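Local structure of beta-1,3-glucanosyltransferase (4WTP) at residues Leu84-Met98 with Asn120-Ser132. The protein is a fungal carbohydrate-active enzyme of glycosyl hydrolase family 17, built as a single-chain beta/alpha barrel. Residues are numbered along the deposited sequence; the frame is centred on the assembly and turned at random. Where two conformers were deposited one is given.
Sequences LAATQALGMRIYLGM and NDVSNVDGLIVGS
The side-chain amide of Asn-124 is held at both ends by segment 84-98. Its ND2 gives one N-H to Met-92 O (2.9 Å, 171° at the hydrogen) and the other to Thr-87 OG1, both partners lying in the amide plane, while OD1 receives Gln-88 NE2 at 2.9 Å from above its carbonyl plane. Thr-87 OG1 is also hydrogen-bonded to Ala-83 O, one turn back in helix 79-90. Three bonds thus fix the flip of this buried group, its plane turned 75° from that of Gln-88. A chi1 of 69°, with CG between the backbone N and carbonyl carbon, carries the amide in between Thr-87, Gln-88 and Met-92 O. Gln-88 NE2 spends its second N-H on Asp-121 O. Nearby, Arg-93 grips Asp-126 side-on, Arg-93 NH2 to Asp-126 OD1 at 2.8 Å and Arg-93 NE to Asp-126 OD2 at 3.3 Å. Asn-124 CA sits over one guanidinium face; Arg-68 also pairs with OD2. The Tyr-95 ring lies flat over the Asp-126–Gly-127 peptide. Beneath helix 79-90, Val-125 CG2 meets Leu-84 CD2 (3.6 Å), Ile-94 CG2 and Leu-96 CD1. Parallel strands 93-98 and 125-132 belong to a right-handed beta-alpha-beta crossover through helix 104-119; strands 68-71 and 163-167 flank the pair in the barrel, and Met-98 and Leu-128 pack on helix 142-156.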
loop_
_atom_site.group_PDB
_atom_site.type_symbol
_atom_site.label_atom_id
_atom_site.label_comp_id
_atom_site.label_asym_id
_atom_site.label_seq_id
_atom_site.Cartn_x
_atom_site.Cartn_y
_atom_site.Cartn_z
ATOM N N LEU A 84 -4.845 -13.534 4.974
ATOM C CA LEU A 84 -4.329 -13.984 6.280
ATOM C C LEU A 84 -3.932 -15.478 6.219
ATOM O O LEU A 84 -2.863 -15.858 6.665
ATOM C CB LEU A 84 -5.358 -13.712 7.405
ATOM C CG LEU A 84 -5.443 -12.243 7.853
ATOM C CD1 LEU A 84 -6.757 -11.944 8.573
ATOM C CD2 LEU A 84 -4.242 -11.904 8.734
ATOM N N ALA A 85 -4.782 -16.287 5.617
ATOM C CA ALA A 85 -4.487 -17.727 5.505
ATOM C C ALA A 85 -3.309 -18.022 4.557
ATOM O O ALA A 85 -2.409 -18.803 4.893
ATOM C CB ALA A 85 -5.729 -18.491 5.106
ATOM N N ALA A 86 -3.261 -17.309 3.426
ATOM C CA ALA A 86 -2.177 -17.512 2.457
ATOM C C ALA A 86 -0.826 -17.074 3.023
ATOM O O ALA A 86 0.145 -17.824 2.964
ATOM C CB ALA A 86 -2.506 -16.786 1.172
ATOM N N THR A 87 -0.792 -15.854 3.605
ATOM C CA THR A 87 0.448 -15.360 4.199
ATOM C C THR A 87 0.904 -16.290 5.345
ATOM O O THR A 87 2.082 -16.608 5.474
ATOM C CB THR A 87 0.355 -13.890 4.678
ATOM O OG1 THR A 87 -0.804 -13.697 5.514
ATOM C CG2 THR A 87 0.314 -12.936 3.470
ATOM N N GLN A 88 -0.045 -16.670 6.210
ATOM C CA GLN A 88 0.316 -17.497 7.384
ATOM C C GLN A 88 0.872 -18.858 6.964
ATOM O O GLN A 88 1.889 -19.301 7.496
ATOM C CB GLN A 88 -0.841 -17.643 8.370
ATOM C CG GLN A 88 -1.109 -16.360 9.177
ATOM C CD GLN A 88 -2.519 -16.260 9.755
ATOM O OE1 GLN A 88 -3.210 -17.268 9.920
ATOM N NE2 GLN A 88 -2.959 -15.035 10.053
ATOM N N ALA A 89 0.255 -19.434 5.940
ATOM C CA ALA A 89 0.751 -20.681 5.342
ATOM C C ALA A 89 2.188 -20.565 4.810
ATOM O O ALA A 89 2.967 -21.525 4.861
ATOM C CB ALA A 89 -0.187 -21.152 4.245
ATOM N N LEU A 90 2.535 -19.383 4.303
ATOM C CA LEU A 90 3.846 -19.165 3.679
ATOM C C LEU A 90 4.830 -18.499 4.613
ATOM O O LEU A 90 5.985 -18.255 4.238
ATOM C CB LEU A 90 3.703 -18.349 2.389
ATOM C CG LEU A 90 2.862 -19.012 1.300
ATOM C CD1 LEU A 90 2.801 -18.125 0.068
ATOM C CD2 LEU A 90 3.429 -20.383 0.965
ATOM N N GLY A 91 4.389 -18.221 5.841
ATOM C CA GLY A 91 5.265 -17.595 6.827
ATOM C C GLY A 91 5.508 -16.124 6.509
ATOM O O GLY A 91 6.565 -15.574 6.872
ATOM N N MET A 92 4.559 -15.527 5.793
ATOM C CA MET A 92 4.647 -14.113 5.409
ATOM C C MET A 92 3.884 -13.195 6.382
ATOM O O MET A 92 3.088 -13.673 7.190
ATOM C CB MET A 92 4.129 -13.916 3.964
ATOM C CG MET A 92 4.843 -14.728 2.872
ATOM S SD MET A 92 4.179 -14.569 1.172
ATOM C CE MET A 92 4.903 -12.968 0.717
ATOM N N ARG A 93 4.121 -11.885 6.279
ATOM C CA ARG A 93 3.422 -10.897 7.109
ATOM C C ARG A 93 2.458 -10.069 6.249
ATOM O O ARG A 93 2.533 -10.140 5.004
ATOM C CB ARG A 93 4.415 -9.945 7.770
ATOM C CG ARG A 93 5.686 -10.577 8.308
ATOM C CD ARG A 93 5.464 -11.146 9.675
ATOM N NE ARG A 93 4.930 -10.164 10.623
ATOM C CZ ARG A 93 4.502 -10.492 11.845
ATOM N NH1 ARG A 93 4.518 -11.759 12.246
ATOM N NH2 ARG A 93 4.041 -9.550 12.654
ATOM N N ILE A 94 1.610 -9.256 6.877
ATOM C CA ILE A 94 0.583 -8.521 6.134
ATOM C C ILE A 94 0.217 -7.191 6.780
ATOM O O ILE A 94 0.125 -7.092 8.007
ATOM C CB ILE A 94 -0.686 -9.398 5.909
ATOM C CG1 ILE A 94 -1.635 -8.759 4.908
ATOM C CG2 ILE A 94 -1.383 -9.778 7.214
ATOM C CD1 ILE A 94 -2.690 -9.727 4.364
ATOM N N TYR A 95 -0.054 -6.168 5.965
ATOM C CA TYR A 95 -0.770 -4.964 6.415
ATOM C C TYR A 95 -2.180 -5.109 5.881
ATOM O O TYR A 95 -2.384 -5.346 4.677
ATOM C CB TYR A 95 -0.174 -3.684 5.808
ATOM C CG TYR A 95 1.011 -3.122 6.556
ATOM C CD1 TYR A 95 2.261 -3.749 6.527
ATOM C CD2 TYR A 95 0.882 -1.928 7.267
ATOM C CE1 TYR A 95 3.354 -3.201 7.216
ATOM C CE2 TYR A 95 1.944 -1.378 7.937
ATOM C CZ TYR A 95 3.155 -2.031 7.941
ATOM O OH TYR A 95 4.225 -1.462 8.591
ATOM N N LEU A 96 -3.168 -4.982 6.764
ATOM C CA LEU A 96 -4.567 -5.018 6.343
ATOM C C LEU A 96 -5.116 -3.613 6.164
ATOM O O LEU A 96 -5.135 -2.800 7.087
ATOM C CB LEU A 96 -5.400 -5.729 7.413
ATOM C CG LEU A 96 -5.153 -7.209 7.667
ATOM C CD1 LEU A 96 -6.066 -7.757 8.769
ATOM C CD2 LEU A 96 -5.382 -7.990 6.388
ATOM N N GLY A 97 -5.589 -3.314 4.952
ATOM C CA GLY A 97 -6.218 -2.030 4.672
ATOM C C GLY A 97 -7.722 -2.154 4.819
ATOM O O GLY A 97 -8.307 -3.201 4.454
ATOM N N MET A 98 -8.322 -1.092 5.348
ATOM C CA MET A 98 -9.766 -0.895 5.355
ATOM C C MET A 98 -10.091 0.080 4.250
ATOM O O MET A 98 -9.418 1.112 4.101
ATOM C CB MET A 98 -10.229 -0.289 6.686
ATOM C CG MET A 98 -9.850 -1.105 7.924
ATOM S SD MET A 98 -10.368 -0.385 9.518
ATOM C CE MET A 98 -12.151 -0.743 9.484
ATOM N N ASN A 120 -10.412 -15.176 12.694
ATOM C CA ASN A 120 -9.069 -15.347 12.166
ATOM C C ASN A 120 -7.975 -15.105 13.161
ATOM O O ASN A 120 -8.069 -14.250 14.046
ATOM C CB ASN A 120 -8.852 -14.384 10.982
ATOM C CG ASN A 120 -9.806 -14.634 9.817
ATOM O OD1 ASN A 120 -10.904 -14.093 9.798
ATOM N ND2 ASN A 120 -9.403 -15.467 8.868
ATOM N N ASP A 121 -6.887 -15.840 12.959
ATOM C CA ASP A 121 -5.614 -15.500 13.546
ATOM C C ASP A 121 -5.118 -14.175 12.924
ATOM O O ASP A 121 -5.120 -14.047 11.689
ATOM C CB ASP A 121 -4.651 -16.644 13.226
ATOM C CG ASP A 121 -3.284 -16.466 13.833
ATOM O OD1 ASP A 121 -3.046 -15.520 14.594
ATOM O OD2 ASP A 121 -2.447 -17.364 13.583
ATOM N N VAL A 122 -4.727 -13.215 13.750
ATOM C CA VAL A 122 -4.231 -11.917 13.220
ATOM C C VAL A 122 -2.801 -11.658 13.684
ATOM O O VAL A 122 -2.319 -10.504 13.710
ATOM C CB VAL A 122 -5.129 -10.710 13.596
ATOM C CG1 VAL A 122 -6.452 -10.814 12.866
ATOM C CG2 VAL A 122 -5.323 -10.606 15.104
ATOM N N SER A 123 -2.108 -12.727 14.062
ATOM C CA SER A 123 -0.794 -12.558 14.681
ATOM C C SER A 123 0.294 -12.076 13.727
ATOM O O SER A 123 1.327 -11.595 14.178
ATOM C CB SER A 123 -0.374 -13.851 15.356
ATOM O OG SER A 123 -0.125 -14.895 14.434
ATOM N N ASN A 124 0.050 -12.194 12.423
ATOM C CA ASN A 124 1.073 -11.772 11.461
ATOM C C ASN A 124 0.773 -10.423 10.842
ATOM O O ASN A 124 1.369 -10.065 9.821
ATOM C CB ASN A 124 1.296 -12.817 10.378
ATOM C CG ASN A 124 0.109 -12.955 9.434
ATOM O OD1 ASN A 124 -1.063 -12.818 9.815
ATOM N ND2 ASN A 124 0.434 -13.216 8.151
ATOM N N VAL A 125 -0.111 -9.655 11.476
ATOM C CA VAL A 125 -0.550 -8.369 10.950
ATOM C C VAL A 125 0.346 -7.290 11.533
ATOM O O VAL A 125 0.417 -7.101 12.757
ATOM C CB VAL A 125 -2.033 -8.084 11.313
ATOM C CG1 VAL A 125 -2.439 -6.656 10.963
ATOM C CG2 VAL A 125 -2.962 -9.071 10.624
ATOM N N ASP A 126 1.017 -6.535 10.659
ATOM C CA ASP A 126 1.952 -5.501 11.072
ATOM C C ASP A 126 1.301 -4.133 11.166
ATOM O O ASP A 126 1.926 -3.166 11.595
ATOM C CB ASP A 126 3.154 -5.445 10.142
ATOM C CG ASP A 126 4.099 -6.602 10.362
ATOM O OD1 ASP A 126 4.348 -6.997 11.522
ATOM O OD2 ASP A 126 4.585 -7.170 9.395
ATOM N N GLY A 127 0.051 -4.019 10.739
ATOM C CA GLY A 127 -0.648 -2.740 10.832
ATOM C C GLY A 127 -2.014 -2.823 10.202
ATOM O O GLY A 127 -2.238 -3.666 9.312
ATOM N N LEU A 128 -2.901 -1.948 10.669
ATOM C CA LEU A 128 -4.212 -1.777 10.083
ATOM C C LEU A 128 -4.256 -0.359 9.490
ATOM O O LEU A 128 -4.044 0.630 10.221
ATOM C CB LEU A 128 -5.252 -1.938 11.177
ATOM C CG LEU A 128 -6.709 -1.981 10.756
ATOM C CD1 LEU A 128 -7.058 -3.044 9.717
ATOM C CD2 LEU A 128 -7.521 -2.223 12.001
ATOM N N ILE A 129 -4.555 -0.272 8.199
ATOM C CA ILE A 129 -4.559 1.005 7.504
ATOM C C ILE A 129 -6.008 1.457 7.356
ATOM O O ILE A 129 -6.786 0.880 6.592
ATOM C CB ILE A 129 -3.862 0.895 6.136
ATOM C CG1 ILE A 129 -2.473 0.232 6.248
ATOM C CG2 ILE A 129 -3.769 2.284 5.496
ATOM C CD1 ILE A 129 -1.852 -0.069 4.890
ATOM N N VAL A 130 -6.390 2.467 8.121
ATOM C CA VAL A 130 -7.780 2.873 8.245
ATOM C C VAL A 130 -8.073 3.882 7.144
ATOM O O VAL A 130 -7.996 5.092 7.347
ATOM C CB VAL A 130 -8.089 3.435 9.654
ATOM C CG1 VAL A 130 -9.587 3.696 9.792
ATOM C CG2 VAL A 130 -7.590 2.462 10.717
ATOM N N GLY A 131 -8.390 3.351 5.964
ATOM C CA GLY A 131 -8.656 4.183 4.802
ATOM C C GLY A 131 -7.414 4.553 4.027
ATOM O O GLY A 131 -6.295 4.595 4.567
ATOM N N SER A 132 -7.623 4.856 2.758
ATOM C CA SER A 132 -6.569 5.390 1.896
ATOM C C SER A 132 -7.146 6.519 1.068
ATOM O O SER A 132 -8.132 6.321 0.340
ATOM C CB SER A 132 -6.064 4.294 0.953
ATOM O OG SER A 132 -5.106 4.819 0.032
#